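Long-range contacts in pancreatic lipase related protein 2 (Equus caballus, PDB 1W52), which probably hydrolyses the ester bonds of galactolipids and triacylglycerols, releasing fatty acids: residues C4-G9 and S31-N36; D227-G232 and T326-T331; G281-P286 and T338-R343. All coordinates share one frame; numbering follows the deposited sequence.

From the N terminus, interaction 1 comes first: the hairpin at 4-9 meets the start of helix 32-35, closing a loop of 21 residues at one end of the lipase domain. It is finished before the other two begin, and its centre lies about 38 and 44 Å from theirs. Interactions 2 and 3 cross along the chain: 227-232 opens, 281-286 follows, 326-331 closes the first pair and 338-343 the second. Their centres are about 9 Å apart and they touch, with a probable hydrogen bond from Phe328 N to Tyr285 O (2.8 Å). Interaction 2 joins neighbouring strands of the central sheet; interaction 3 links its edge to strand 340-344, which leads into the C-terminal PLAT/LH2 domain.

Interaction 1: residues C4-G9 and S31-N36; sequences CYTPLG and SPEEVN
Tyr5 of the N-terminal beta hairpin (strands 3-5 and 9-11) lays its ring against Pro32, the first residue of helix 32-35. The contact is a CH-pi interaction: Pro32 CD sits over one face of the ring, 24° off the normal and shifted toward the rim, although the model brings the two groups implausibly close and the exact spacing is doubtful. With CG anti to its own carbonyl carbon (chi1 -81°), Tyr5 directs the ring to the helix start, where its hydroxyl end lies beside CA and CB of Ser31. Leu8 adds a second apolar touch, its CD1 3.8 Å from Pro32 CG, the two side chains running past one another in opposite senses. Leu8 and Gly9 both face Tyr5 across the hairpin, a classic beta bulge, and the disulfide Cys4-Cys10 ties the two strands together. On the helix side, Ser31 and Glu34 form a capping box. Glu34 N donates to Ser31 OG at 2.9 Å, while the return bond from Ser31 N to Glu34 OE2 is weak. An alanine in place of Tyr5 would probably leave Pro32 without its aromatic cover and open a gap between hairpin and helix start. Toward the surface, Thr6 CG2 and Glu33 OE2 meet tip to tip, 3.8 Å apart; Thr6 OG1 is hydrogen-bonded to Arg56, whose side chain also touches Pro32.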
ATOM      1  N   CYS A   4     -32.152  14.532  -9.811  1.00 64.09           N
ATOM      2  CA  CYS A   4     -32.345  13.621  -8.682  1.00 64.94           C
ATOM      3  C   CYS A   4     -32.547  12.230  -9.126  1.00 66.16           C
ATOM      4  O   CYS A   4     -32.821  11.994 -10.294  1.00 66.27           O
ATOM      5  CB  CYS A   4     -33.494  14.036  -7.815  1.00 64.41           C
ATOM      6  SG  CYS A   4     -33.125  15.667  -7.268  1.00 65.07           S
ATOM      7  N   TYR A   5     -32.392  11.300  -8.195  1.00 67.67           N
ATOM      8  CA  TYR A   5     -32.551   9.907  -8.539  1.00 68.95           C
ATOM      9  C   TYR A   5     -33.115   9.090  -7.387  1.00 68.87           C
ATOM     10  O   TYR A   5     -33.039   9.495  -6.203  1.00 69.18           O
ATOM     11  CB  TYR A   5     -31.222   9.304  -8.993  1.00 69.59           C
ATOM     12  CG  TYR A   5     -30.804   9.557 -10.440  1.00 71.66           C
ATOM     13  CD1 TYR A   5     -31.379   8.850 -11.486  1.00 72.82           C
ATOM     14  CD2 TYR A   5     -29.784  10.481 -10.745  1.00 73.37           C
ATOM     15  CE1 TYR A   5     -30.967   9.065 -12.787  1.00 73.70           C
ATOM     16  CE2 TYR A   5     -29.373  10.699 -12.038  1.00 73.36           C
ATOM     17  CZ  TYR A   5     -29.966   9.987 -13.048  1.00 74.00           C
ATOM     18  OH  TYR A   5     -29.547  10.190 -14.329  1.00 75.31           O
ATOM     19  N   THR A   6     -33.646   7.928  -7.813  1.00 68.33           N
ATOM     20  CA  THR A   6     -34.405   6.915  -7.042  1.00 67.24           C
ATOM     21  C   THR A   6     -34.502   7.204  -5.512  1.00 64.97           C
ATOM     22  O   THR A   6     -35.310   8.099  -5.174  1.00 64.84           O
ATOM     23  CB  THR A   6     -33.912   5.443  -7.443  1.00 67.71           C
ATOM     24  OG1 THR A   6     -32.489   5.354  -7.359  1.00 68.11           O
ATOM     25  CG2 THR A   6     -34.169   5.103  -8.929  1.00 68.43           C
ATOM     26  N   PRO A   7     -33.783   6.476  -4.608  1.00 61.58           N
ATOM     27  CA  PRO A   7     -33.636   6.917  -3.205  1.00 60.11           C
ATOM     28  C   PRO A   7     -32.328   7.633  -2.884  1.00 59.99           C
ATOM     29  O   PRO A   7     -32.044   7.938  -1.717  1.00 60.09           O
ATOM     30  CB  PRO A   7     -33.661   5.594  -2.450  1.00 59.23           C
ATOM     31  CG  PRO A   7     -33.046   4.598  -3.387  1.00 58.65           C
ATOM     32  CD  PRO A   7     -33.188   5.128  -4.768  1.00 60.08           C
ATOM     33  N   LEU A   8     -31.530   7.888  -3.913  1.00 59.50           N
ATOM     34  CA  LEU A   8     -30.171   8.371  -3.728  1.00 58.78           C
ATOM     35  C   LEU A   8     -30.128   9.890  -3.600  1.00 58.97           C
ATOM     36  O   LEU A   8     -29.128  10.465  -3.182  1.00 58.42           O
ATOM     37  CB  LEU A   8     -29.309   7.916  -4.894  1.00 58.38           C
ATOM     38  CG  LEU A   8     -29.490   6.477  -5.357  1.00 56.74           C
ATOM     39  CD1 LEU A   8     -28.536   6.247  -6.526  1.00 57.38           C
ATOM     40  CD2 LEU A   8     -29.251   5.505  -4.248  1.00 53.62           C
ATOM     41  N   GLY A   9     -31.208  10.550  -3.975  1.00 59.61           N
ATOM     42  CA  GLY A   9     -31.289  11.976  -3.750  1.00 60.22           C
ATOM     43  C   GLY A   9     -30.798  12.760  -4.937  1.00 60.65           C
ATOM     44  O   GLY A   9     -31.047  12.374  -6.080  1.00 58.98           O
ATOM     45  N   SER A  31     -26.934   7.936 -14.790  1.00 43.88           N
ATOM     46  CA  SER A  31     -28.047   7.453 -14.008  1.00 45.23           C
ATOM     47  C   SER A  31     -27.607   6.163 -13.330  1.00 46.15           C
ATOM     48  O   SER A  31     -26.732   5.487 -13.849  1.00 46.84           O
ATOM     49  CB  SER A  31     -29.225   7.172 -14.929  1.00 45.61           C
ATOM     50  OG  SER A  31     -28.981   5.998 -15.694  1.00 46.84           O
ATOM     51  N   PRO A  32     -28.223   5.808 -12.201  1.00 46.59           N
ATOM     52  CA  PRO A  32     -27.934   4.542 -11.513  1.00 46.93           C
ATOM     53  C   PRO A  32     -27.970   3.354 -12.414  1.00 47.70           C
ATOM     54  O   PRO A  32     -27.149   2.426 -12.301  1.00 47.12           O
ATOM     55  CB  PRO A  32     -29.074   4.437 -10.507  1.00 46.80           C
ATOM     56  CG  PRO A  32     -29.377   5.889 -10.177  1.00 46.69           C
ATOM     57  CD  PRO A  32     -29.242   6.604 -11.483  1.00 46.40           C
ATOM     58  N   GLU A  33     -28.953   3.412 -13.297  1.00 49.42           N
ATOM     59  CA  GLU A  33     -29.235   2.367 -14.279  1.00 51.53           C
ATOM     60  C   GLU A  33     -28.088   2.279 -15.298  1.00 50.70           C
ATOM     61  O   GLU A  33     -27.632   1.175 -15.617  1.00 49.22           O
ATOM     62  CB  GLU A  33     -30.606   2.665 -14.978  1.00 53.22           C
ATOM     63  CG  GLU A  33     -31.883   2.638 -14.090  1.00 58.20           C
ATOM     64  CD  GLU A  33     -32.302   3.986 -13.469  1.00 64.79           C
ATOM     65  OE1 GLU A  33     -32.111   5.044 -14.105  1.00 69.45           O
ATOM     66  OE2 GLU A  33     -32.868   4.001 -12.338  1.00 69.89           O
ATOM     67  N   GLU A  34     -27.653   3.469 -15.768  1.00 51.04           N
ATOM     68  CA  GLU A  34     -26.557   3.690 -16.763  1.00 51.23           C
ATOM     69  C   GLU A  34     -25.171   3.223 -16.252  1.00 48.95           C
ATOM     70  O   GLU A  34     -24.371   2.653 -17.025  1.00 48.91           O
ATOM     71  CB  GLU A  34     -26.463   5.193 -17.202  1.00 52.17           C
ATOM     72  CG  GLU A  34     -27.542   5.671 -18.199  1.00 55.27           C
ATOM     73  CD  GLU A  34     -27.460   7.154 -18.620  1.00 57.85           C
ATOM     74  OE1 GLU A  34     -27.220   7.400 -19.822  1.00 62.66           O
ATOM     75  OE2 GLU A  34     -27.687   8.081 -17.807  1.00 56.52           O
ATOM     76  N   VAL A  35     -24.927   3.493 -14.954  1.00 45.78           N
ATOM     77  CA  VAL A  35     -23.778   2.998 -14.144  1.00 42.61           C
ATOM     78  C   VAL A  35     -23.804   1.489 -13.759  1.00 42.95           C
ATOM     79  O   VAL A  35     -22.724   0.869 -13.632  1.00 42.74           O
ATOM     80  CB  VAL A  35     -23.664   3.764 -12.832  1.00 40.31           C
ATOM     81  CG1 VAL A  35     -22.427   3.373 -12.102  1.00 36.87           C
ATOM     82  CG2 VAL A  35     -23.654   5.247 -13.074  1.00 38.42           C
ATOM     83  N   ASN A  36     -25.012   0.925 -13.574  1.00 42.69           N
ATOM     84  CA  ASN A  36     -25.216  -0.480 -13.221  1.00 42.18           C
ATOM     85  C   ASN A  36     -24.313  -0.918 -12.080  1.00 42.38           C
ATOM     86  O   ASN A  36     -23.494  -1.852 -12.240  1.00 41.93           O
ATOM     87  CB  ASN A  36     -24.991  -1.378 -14.424  1.00 41.95           C
ATOM     88  CG  ASN A  36     -25.364  -2.824 -14.148  1.00 42.53           C
ATOM     89  OD1 ASN A  36     -24.715  -3.772 -14.632  1.00 42.64           O
ATOM     90  ND2 ASN A  36     -26.413  -3.009 -13.353  1.00 44.30           N
TER

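Interaction 2: residues D227-G232 and T326-T331; sequences DFFPNG and TFFLNT
Asn231 and Thr331 hold the closely knit end of this contact, their side chains crossing at about a right angle. Asn231 ND2 donates to Thr331 OG1 at 2.6 Å along a nearly straight line (170°), the hydroxyl lying in the amide plane. From the other branch, Asn231 OD1 takes Thr331 N at 2.9 Å and, weakly, Asn330 ND2, whose stronger partner is Tyr290. Both ends of the amide are thus engaged, which fixes its rotation. The backbone adds a bond of 2.7 Å from Asn231 N to Leu329 O, just where Phe229 to Gly232 make a type II turn. Strands 227-230 and 326-329 run parallel, 20° apart, as neighbours in the mixed central sheet of the alpha/beta-hydrolase fold. Here Phe327 bridges two residues of the partner strand: its N donates to Asp227 O at 3.2 Å and its O accepts from Phe229 N at 2.8 Å. The face with Phe229 and Phe328 is close-packed: the side chains extend alongside one another in the same direction, CB of Phe229 against the CE2 corner of Phe328, planes oblique at 36°; the Phe229 ring also stacks on His205. Thr326, partly exposed, has CB 4.2 Å from Phe229 CE1. The Phe228-Phe327 pair on the other face is looser: the rings are roughly parallel, yet so displaced that they hardly overlap, centroids 5.4 Å apart. There Leu329 CD2 rests against Pro230 CA at 3.8 Å.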
ATOM      1  N   ASP A 227      -0.871   7.793   6.155  1.00 23.93           N
ATOM      2  CA  ASP A 227      -0.538   7.813   4.755  1.00 23.26           C
ATOM      3  C   ASP A 227       0.761   7.066   4.686  1.00 22.64           C
ATOM      4  O   ASP A 227       1.741   7.522   5.236  1.00 21.62           O
ATOM      5  CB  ASP A 227      -0.355   9.262   4.289  1.00 23.48           C
ATOM      6  CG  ASP A 227      -1.679  10.006   4.196  1.00 24.43           C
ATOM      7  OD1 ASP A 227      -2.272   9.994   3.063  1.00 23.78           O
ATOM      8  OD2 ASP A 227      -2.205  10.574   5.222  1.00 22.87           O
ATOM      9  N   PHE A 228       0.749   5.892   4.058  1.00 22.58           N
ATOM     10  CA  PHE A 228       1.955   5.088   3.841  1.00 22.29           C
ATOM     11  C   PHE A 228       2.566   5.391   2.468  1.00 21.19           C
ATOM     12  O   PHE A 228       1.810   5.576   1.491  1.00 21.52           O
ATOM     13  CB  PHE A 228       1.623   3.612   3.886  1.00 22.44           C
ATOM     14  CG  PHE A 228       1.044   3.156   5.184  1.00 24.61           C
ATOM     15  CD1 PHE A 228      -0.268   3.446   5.518  1.00 27.27           C
ATOM     16  CD2 PHE A 228       1.792   2.401   6.053  1.00 26.44           C
ATOM     17  CE1 PHE A 228      -0.811   3.006   6.685  1.00 26.99           C
ATOM     18  CE2 PHE A 228       1.257   1.950   7.242  1.00 27.67           C
ATOM     19  CZ  PHE A 228      -0.048   2.245   7.548  1.00 28.50           C
ATOM     20  N   PHE A 229       3.913   5.391   2.391  1.00 18.77           N
ATOM     21  CA  PHE A 229       4.646   5.629   1.135  1.00 16.90           C
ATOM     22  C   PHE A 229       5.659   4.542   0.728  1.00 15.18           C
ATOM     23  O   PHE A 229       6.867   4.767   0.798  1.00 15.49           O
ATOM     24  CB  PHE A 229       5.344   6.975   1.244  1.00 16.84           C
ATOM     25  CG  PHE A 229       4.408   8.101   1.330  1.00 16.06           C
ATOM     26  CD1 PHE A 229       3.856   8.452   2.553  1.00 16.83           C
ATOM     27  CD2 PHE A 229       4.028   8.783   0.186  1.00 14.16           C
ATOM     28  CE1 PHE A 229       2.940   9.549   2.627  1.00 18.64           C
ATOM     29  CE2 PHE A 229       3.083   9.833   0.226  1.00 14.55           C
ATOM     30  CZ  PHE A 229       2.545  10.227   1.444  1.00 16.83           C
ATOM     31  N   PRO A 230       5.199   3.371   0.308  1.00 13.18           N
ATOM     32  CA  PRO A 230       6.107   2.278  -0.050  1.00 13.06           C
ATOM     33  C   PRO A 230       7.095   2.694  -1.115  1.00 13.53           C
ATOM     34  O   PRO A 230       6.773   3.260  -2.179  1.00 13.57           O
ATOM     35  CB  PRO A 230       5.176   1.215  -0.649  1.00 12.98           C
ATOM     36  CG  PRO A 230       3.909   1.947  -0.998  1.00 13.41           C
ATOM     37  CD  PRO A 230       3.808   2.971   0.119  1.00 13.58           C
ATOM     38  N   ASN A 231       8.344   2.410  -0.847  1.00 13.76           N
ATOM     39  CA  ASN A 231       9.381   2.833  -1.754  1.00 13.09           C
ATOM     40  C   ASN A 231       9.329   4.296  -2.033  1.00 14.32           C
ATOM     41  O   ASN A 231       9.639   4.688  -3.164  1.00 17.62           O
ATOM     42  CB  ASN A 231       9.213   2.058  -3.003  1.00 11.93           C
ATOM     43  CG  ASN A 231       8.956   0.587  -2.701  1.00 11.16           C
ATOM     44  OD1 ASN A 231       9.769  -0.037  -1.990  1.00 10.38           O
ATOM     45  ND2 ASN A 231       7.847   0.026  -3.219  1.00  7.06           N
ATOM     46  N   GLY A 232       8.959   5.127  -1.054  1.00 13.83           N
ATOM     47  CA  GLY A 232       8.749   6.542  -1.339  1.00 15.48           C
ATOM     48  C   GLY A 232       7.459   6.893  -2.099  1.00 16.85           C
ATOM     49  O   GLY A 232       7.106   8.065  -2.285  1.00 16.75           O
ATOM     50  N   THR A 326       2.634   9.960   8.715  1.00 25.96           N
ATOM     51  CA  THR A 326       3.225   9.339   7.554  1.00 25.22           C
ATOM     52  C   THR A 326       4.245   8.316   7.952  1.00 25.58           C
ATOM     53  O   THR A 326       4.953   8.469   8.962  1.00 24.96           O
ATOM     54  CB  THR A 326       3.884  10.364   6.623  1.00 24.69           C
ATOM     55  OG1 THR A 326       4.960  10.957   7.307  1.00 27.60           O
ATOM     56  CG2 THR A 326       3.003  11.569   6.322  1.00 22.68           C
ATOM     57  N   PHE A 327       4.291   7.269   7.128  1.00 26.54           N
ATOM     58  CA  PHE A 327       5.232   6.161   7.257  1.00 27.97           C
ATOM     59  C   PHE A 327       5.859   5.714   5.892  1.00 27.00           C
ATOM     60  O   PHE A 327       5.262   5.908   4.815  1.00 27.82           O
ATOM     61  CB  PHE A 327       4.552   4.960   7.908  1.00 28.67           C
ATOM     62  CG  PHE A 327       3.703   5.319   9.064  1.00 35.19           C
ATOM     63  CD1 PHE A 327       2.499   6.045   8.872  1.00 38.74           C
ATOM     64  CD2 PHE A 327       4.085   4.954  10.368  1.00 39.47           C
ATOM     65  CE1 PHE A 327       1.697   6.395   9.944  1.00 37.46           C
ATOM     66  CE2 PHE A 327       3.287   5.304  11.431  1.00 39.53           C
ATOM     67  CZ  PHE A 327       2.083   6.033  11.204  1.00 39.30           C
ATOM     68  N   PHE A 328       7.052   5.106   5.981  1.00 24.95           N
ATOM     69  CA  PHE A 328       7.846   4.691   4.846  1.00 23.22           C
ATOM     70  C   PHE A 328       8.327   3.304   4.995  1.00 22.44           C
ATOM     71  O   PHE A 328       8.316   2.773   6.022  1.00 22.19           O
ATOM     72  CB  PHE A 328       9.027   5.606   4.671  1.00 22.47           C
ATOM     73  CG  PHE A 328       8.628   6.992   4.338  1.00 22.51           C
ATOM     74  CD1 PHE A 328       8.654   7.986   5.301  1.00 24.57           C
ATOM     75  CD2 PHE A 328       8.157   7.306   3.087  1.00 22.33           C
ATOM     76  CE1 PHE A 328       8.272   9.316   5.009  1.00 24.20           C
ATOM     77  CE2 PHE A 328       7.755   8.638   2.786  1.00 24.55           C
ATOM     78  CZ  PHE A 328       7.823   9.639   3.760  1.00 24.04           C
ATOM     79  N   LEU A 329       8.720   2.698   3.914  1.00 22.82           N
ATOM     80  CA  LEU A 329       9.146   1.324   3.936  1.00 22.91           C
ATOM     81  C   LEU A 329       9.556   0.917   2.495  1.00 25.17           C
ATOM     82  O   LEU A 329       9.403   1.720   1.556  1.00 25.35           O
ATOM     83  CB  LEU A 329       8.024   0.452   4.474  1.00 21.15           C
ATOM     84  CG  LEU A 329       6.820   0.401   3.558  1.00 18.15           C
ATOM     85  CD1 LEU A 329       6.028  -0.948   3.722  1.00 17.78           C
ATOM     86  CD2 LEU A 329       5.961   1.622   3.738  1.00 14.05           C
ATOM     87  N   ASN A 330      10.053  -0.306   2.319  1.00 26.84           N
ATOM     88  CA  ASN A 330      10.378  -0.776   0.991  1.00 29.00           C
ATOM     89  C   ASN A 330       9.768  -2.152   0.722  1.00 30.53           C
ATOM     90  O   ASN A 330       9.984  -3.078   1.476  1.00 31.00           O
ATOM     91  CB  ASN A 330      11.922  -0.817   0.787  1.00 29.48           C
ATOM     92  CG  ASN A 330      12.576   0.590   0.645  1.00 29.65           C
ATOM     93  OD1 ASN A 330      13.737   0.805   1.100  1.00 30.81           O
ATOM     94  ND2 ASN A 330      11.855   1.533   0.029  1.00 25.81           N
ATOM     95  N   THR A 331       9.048  -2.300  -0.378  1.00 32.71           N
ATOM     96  CA  THR A 331       8.540  -3.604  -0.783  1.00 35.09           C
ATOM     97  C   THR A 331       9.521  -4.423  -1.593  1.00 37.69           C
ATOM     98  O   THR A 331      10.585  -3.980  -1.938  1.00 36.77           O
ATOM     99  CB  THR A 331       7.296  -3.428  -1.640  1.00 34.92           C
ATOM    100  OG1 THR A 331       7.583  -2.461  -2.666  1.00 36.06           O
ATOM    101  CG2 THR A 331       6.151  -2.874  -0.797  1.00 34.08           C
TER

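Interaction 3: residues G281-P286 and T338-R343; sequences GFLAYP and TSWRYR
Residues 281-285 and 338-341 run 41° apart and come closest at Gly281 and Thr338, whose CA atoms are 4.6 Å from each other; the one hydrogen bond between the segments, Ser339 N to Gly281 O at 3.4 Å, is weak. Around Gly281 the side chains of the partner segment close in. Thr338 CG2, anti to its own carbonyl carbon, lies 3.6 Å from Gly281 CA, an approach permitted by the absence of a side chain on the glycine. The same methyl meets Phe282 CE2 at 3.8 Å, the two side chains crossing at about a right angle, while Thr338 OG1 is held by Asp336. Trp340 reaches Gly281 with the six-membered end of its indole, CZ2 being 3.9 Å from Gly281 CA. Leu283 CD1 comes up to the five-membered end, 4.3 Å from Trp340 NE1. Farther along, Tyr285 and Arg341 cross obliquely. Arg341 CG is anti to the backbone N and CD continues the extended chain (chi2 173°), which brings CD over one face of the Tyr285 ring, while CB lies 3.4 Å from Tyr285 OH. The tyrosine is thus met by the aliphatic part of the arginine. The guanidinium, its plane turned 65° from the ring, goes on to a salt bridge from NH1 to Asp390, with a weak bond from NH2 to Phe293 O. Tyr285 belongs to the edge of the lipase sheet through its backbone bond to Phe328, and strand 340-344 pairs with 387-391 of the PLAT/LH2 domain. The arrangement is that of the junction between the alpha/beta-hydrolase domain and the C-terminal beta-sandwich in two-domain lipases of the pancreatic family.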
ATOM      1  N   GLY A 281       4.497  -8.376   6.607  1.00 42.13           N
ATOM      2  CA  GLY A 281       5.244  -8.303   5.381  1.00 40.11           C
ATOM      3  C   GLY A 281       5.588  -6.896   4.966  1.00 37.40           C
ATOM      4  O   GLY A 281       6.425  -6.692   4.063  1.00 37.68           O
ATOM      5  N   PHE A 282       4.934  -5.932   5.611  1.00 33.20           N
ATOM      6  CA  PHE A 282       4.969  -4.553   5.147  1.00 29.76           C
ATOM      7  C   PHE A 282       4.886  -3.642   6.324  1.00 28.61           C
ATOM      8  O   PHE A 282       3.888  -2.973   6.499  1.00 28.10           O
ATOM      9  CB  PHE A 282       3.800  -4.233   4.213  1.00 28.33           C
ATOM     10  CG  PHE A 282       3.584  -5.221   3.093  1.00 24.67           C
ATOM     11  CD1 PHE A 282       3.966  -4.931   1.811  1.00 20.25           C
ATOM     12  CD2 PHE A 282       2.912  -6.420   3.304  1.00 22.70           C
ATOM     13  CE1 PHE A 282       3.697  -5.834   0.768  1.00 18.88           C
ATOM     14  CE2 PHE A 282       2.651  -7.332   2.230  1.00 20.00           C
ATOM     15  CZ  PHE A 282       3.059  -7.038   0.991  1.00 16.83           C
ATOM     16  N   LEU A 283       5.921  -3.619   7.138  1.00 27.50           N
ATOM     17  CA  LEU A 283       5.907  -2.778   8.310  1.00 28.44           C
ATOM     18  C   LEU A 283       6.312  -1.367   7.975  1.00 28.68           C
ATOM     19  O   LEU A 283       7.397  -1.133   7.516  1.00 28.20           O
ATOM     20  CB  LEU A 283       6.875  -3.302   9.353  1.00 29.34           C
ATOM     21  CG  LEU A 283       6.611  -4.625  10.113  1.00 31.97           C
ATOM     22  CD1 LEU A 283       6.811  -5.921   9.267  1.00 33.31           C
ATOM     23  CD2 LEU A 283       7.539  -4.637  11.307  1.00 31.29           C
ATOM     24  N   ALA A 284       5.457  -0.404   8.225  1.00 29.58           N
ATOM     25  CA  ALA A 284       5.843   0.955   7.959  1.00 30.72           C
ATOM     26  C   ALA A 284       6.588   1.578   9.129  1.00 31.45           C
ATOM     27  O   ALA A 284       6.381   1.243  10.284  1.00 30.80           O
ATOM     28  CB  ALA A 284       4.621   1.749   7.627  1.00 31.94           C
ATOM     29  N   TYR A 285       7.457   2.512   8.820  1.00 33.10           N
ATOM     30  CA  TYR A 285       8.280   3.144   9.839  1.00 35.06           C
ATOM     31  C   TYR A 285       7.939   4.606   9.778  1.00 37.48           C
ATOM     32  O   TYR A 285       7.760   5.131   8.693  1.00 39.07           O
ATOM     33  CB  TYR A 285       9.787   2.985   9.556  1.00 34.58           C
ATOM     34  CG  TYR A 285      10.296   1.561   9.602  1.00 32.89           C
ATOM     35  CD1 TYR A 285       9.859   0.649   8.690  1.00 30.01           C
ATOM     36  CD2 TYR A 285      11.203   1.134  10.554  1.00 33.03           C
ATOM     37  CE1 TYR A 285      10.268  -0.611   8.698  1.00 30.16           C
ATOM     38  CE2 TYR A 285      11.630  -0.203  10.563  1.00 31.08           C
ATOM     39  CZ  TYR A 285      11.140  -1.049   9.613  1.00 30.42           C
ATOM     40  OH  TYR A 285      11.484  -2.370   9.466  1.00 33.35           O
ATOM     41  N   PRO A 286       7.865   5.303  10.895  1.00 39.45           N
ATOM     42  CA  PRO A 286       7.457   6.710  10.836  1.00 40.93           C
ATOM     43  C   PRO A 286       8.688   7.529  10.494  1.00 43.35           C
ATOM     44  O   PRO A 286       9.770   7.017  10.813  1.00 42.97           O
ATOM     45  CB  PRO A 286       6.927   6.962  12.238  1.00 40.71           C
ATOM     46  CG  PRO A 286       6.913   5.521  12.879  1.00 40.43           C
ATOM     47  CD  PRO A 286       8.116   4.850  12.268  1.00 39.40           C
ATOM     48  N   THR A 338       6.942  -9.026  -0.140  1.00 33.59           N
ATOM     49  CA  THR A 338       7.287  -8.806   1.265  1.00 33.86           C
ATOM     50  C   THR A 338       8.770  -8.585   1.430  1.00 35.29           C
ATOM     51  O   THR A 338       9.557  -9.300   0.868  1.00 35.97           O
ATOM     52  CB  THR A 338       6.861  -9.972   2.123  1.00 33.19           C
ATOM     53  OG1 THR A 338       7.208 -11.211   1.498  1.00 31.77           O
ATOM     54  CG2 THR A 338       5.358 -10.029   2.203  1.00 33.57           C
ATOM     55  N   SER A 339       9.152  -7.576   2.181  1.00 37.21           N
ATOM     56  CA  SER A 339      10.541  -7.347   2.472  1.00 38.64           C
ATOM     57  C   SER A 339      10.652  -7.033   3.947  1.00 39.48           C
ATOM     58  O   SER A 339       9.765  -6.427   4.554  1.00 40.92           O
ATOM     59  CB  SER A 339      11.100  -6.186   1.664  1.00 39.29           C
ATOM     60  OG  SER A 339      12.009  -5.384   2.448  1.00 40.48           O
ATOM     61  N   TRP A 340      11.753  -7.435   4.534  1.00 39.19           N
ATOM     62  CA  TRP A 340      11.989  -7.097   5.895  1.00 38.74           C
ATOM     63  C   TRP A 340      13.227  -6.265   5.974  1.00 39.78           C
ATOM     64  O   TRP A 340      14.125  -6.396   5.166  1.00 41.13           O
ATOM     65  CB  TRP A 340      12.151  -8.369   6.654  1.00 38.04           C
ATOM     66  CG  TRP A 340      10.850  -8.955   6.979  1.00 35.16           C
ATOM     67  CD1 TRP A 340      10.160  -8.740   8.100  1.00 31.95           C
ATOM     68  CD2 TRP A 340      10.058  -9.849   6.177  1.00 31.37           C
ATOM     69  NE1 TRP A 340       8.981  -9.443   8.072  1.00 33.03           N
ATOM     70  CE2 TRP A 340       8.901 -10.148   6.907  1.00 31.57           C
ATOM     71  CE3 TRP A 340      10.206 -10.417   4.922  1.00 31.90           C
ATOM     72  CZ2 TRP A 340       7.889 -11.009   6.441  1.00 33.27           C
ATOM     73  CZ3 TRP A 340       9.168 -11.318   4.440  1.00 34.06           C
ATOM     74  CH2 TRP A 340       8.045 -11.592   5.209  1.00 32.88           C
ATOM     75  N   ARG A 341      13.301  -5.406   6.955  1.00 40.25           N
ATOM     76  CA  ARG A 341      14.380  -4.472   6.977  1.00 41.03           C
ATOM     77  C   ARG A 341      15.312  -4.806   8.108  1.00 44.29           C
ATOM     78  O   ARG A 341      14.881  -5.101   9.226  1.00 45.24           O
ATOM     79  CB  ARG A 341      13.852  -3.086   7.165  1.00 39.71           C
ATOM     80  CG  ARG A 341      14.875  -2.056   6.971  1.00 36.39           C
ATOM     81  CD  ARG A 341      14.262  -0.697   6.996  1.00 33.78           C
ATOM     82  NE  ARG A 341      15.101   0.408   6.533  1.00 31.65           N
ATOM     83  CZ  ARG A 341      15.442   0.602   5.271  1.00 31.63           C
ATOM     84  NH1 ARG A 341      15.057  -0.280   4.318  1.00 28.66           N
ATOM     85  NH2 ARG A 341      16.166   1.698   4.960  1.00 32.94           N
ATOM     86  N   TYR A 342      16.602  -4.733   7.809  1.00 47.36           N
ATOM     87  CA  TYR A 342      17.659  -5.016   8.753  1.00 49.01           C
ATOM     88  C   TYR A 342      18.655  -3.887   8.692  1.00 50.93           C
ATOM     89  O   TYR A 342      18.819  -3.294   7.647  1.00 51.87           O
ATOM     90  CB  TYR A 342      18.289  -6.333   8.361  1.00 48.60           C
ATOM     91  CG  TYR A 342      17.323  -7.508   8.473  1.00 48.61           C
ATOM     92  CD1 TYR A 342      16.621  -7.928   7.376  1.00 48.68           C
ATOM     93  CD2 TYR A 342      17.127  -8.205   9.692  1.00 48.53           C
ATOM     94  CE1 TYR A 342      15.733  -9.017   7.447  1.00 50.51           C
ATOM     95  CE2 TYR A 342      16.232  -9.301   9.777  1.00 48.74           C
ATOM     96  CZ  TYR A 342      15.536  -9.708   8.635  1.00 50.03           C
ATOM     97  OH  TYR A 342      14.633 -10.777   8.620  1.00 49.75           O
ATOM     98  N   ARG A 343      19.277  -3.526   9.805  1.00 53.54           N
ATOM     99  CA  ARG A 343      20.468  -2.645   9.742  1.00 54.99           C
ATOM    100  C   ARG A 343      21.788  -3.440   9.782  1.00 57.36           C
ATOM    101  O   ARG A 343      21.879  -4.468  10.475  1.00 58.00           O
ATOM    102  CB  ARG A 343      20.499  -1.663  10.878  1.00 53.86           C
ATOM    103  CG  ARG A 343      21.703  -0.810  10.812  1.00 51.72           C
ATOM    104  CD  ARG A 343      21.624   0.363  11.732  1.00 51.20           C
ATOM    105  NE  ARG A 343      20.530   1.244  11.366  1.00 52.32           N
ATOM    106  CZ  ARG A 343      20.206   2.365  11.997  1.00 53.84           C
ATOM    107  NH1 ARG A 343      20.877   2.785  13.069  1.00 54.00           N
ATOM    108  NH2 ARG A 343      19.196   3.084  11.546  1.00 55.25           N
TER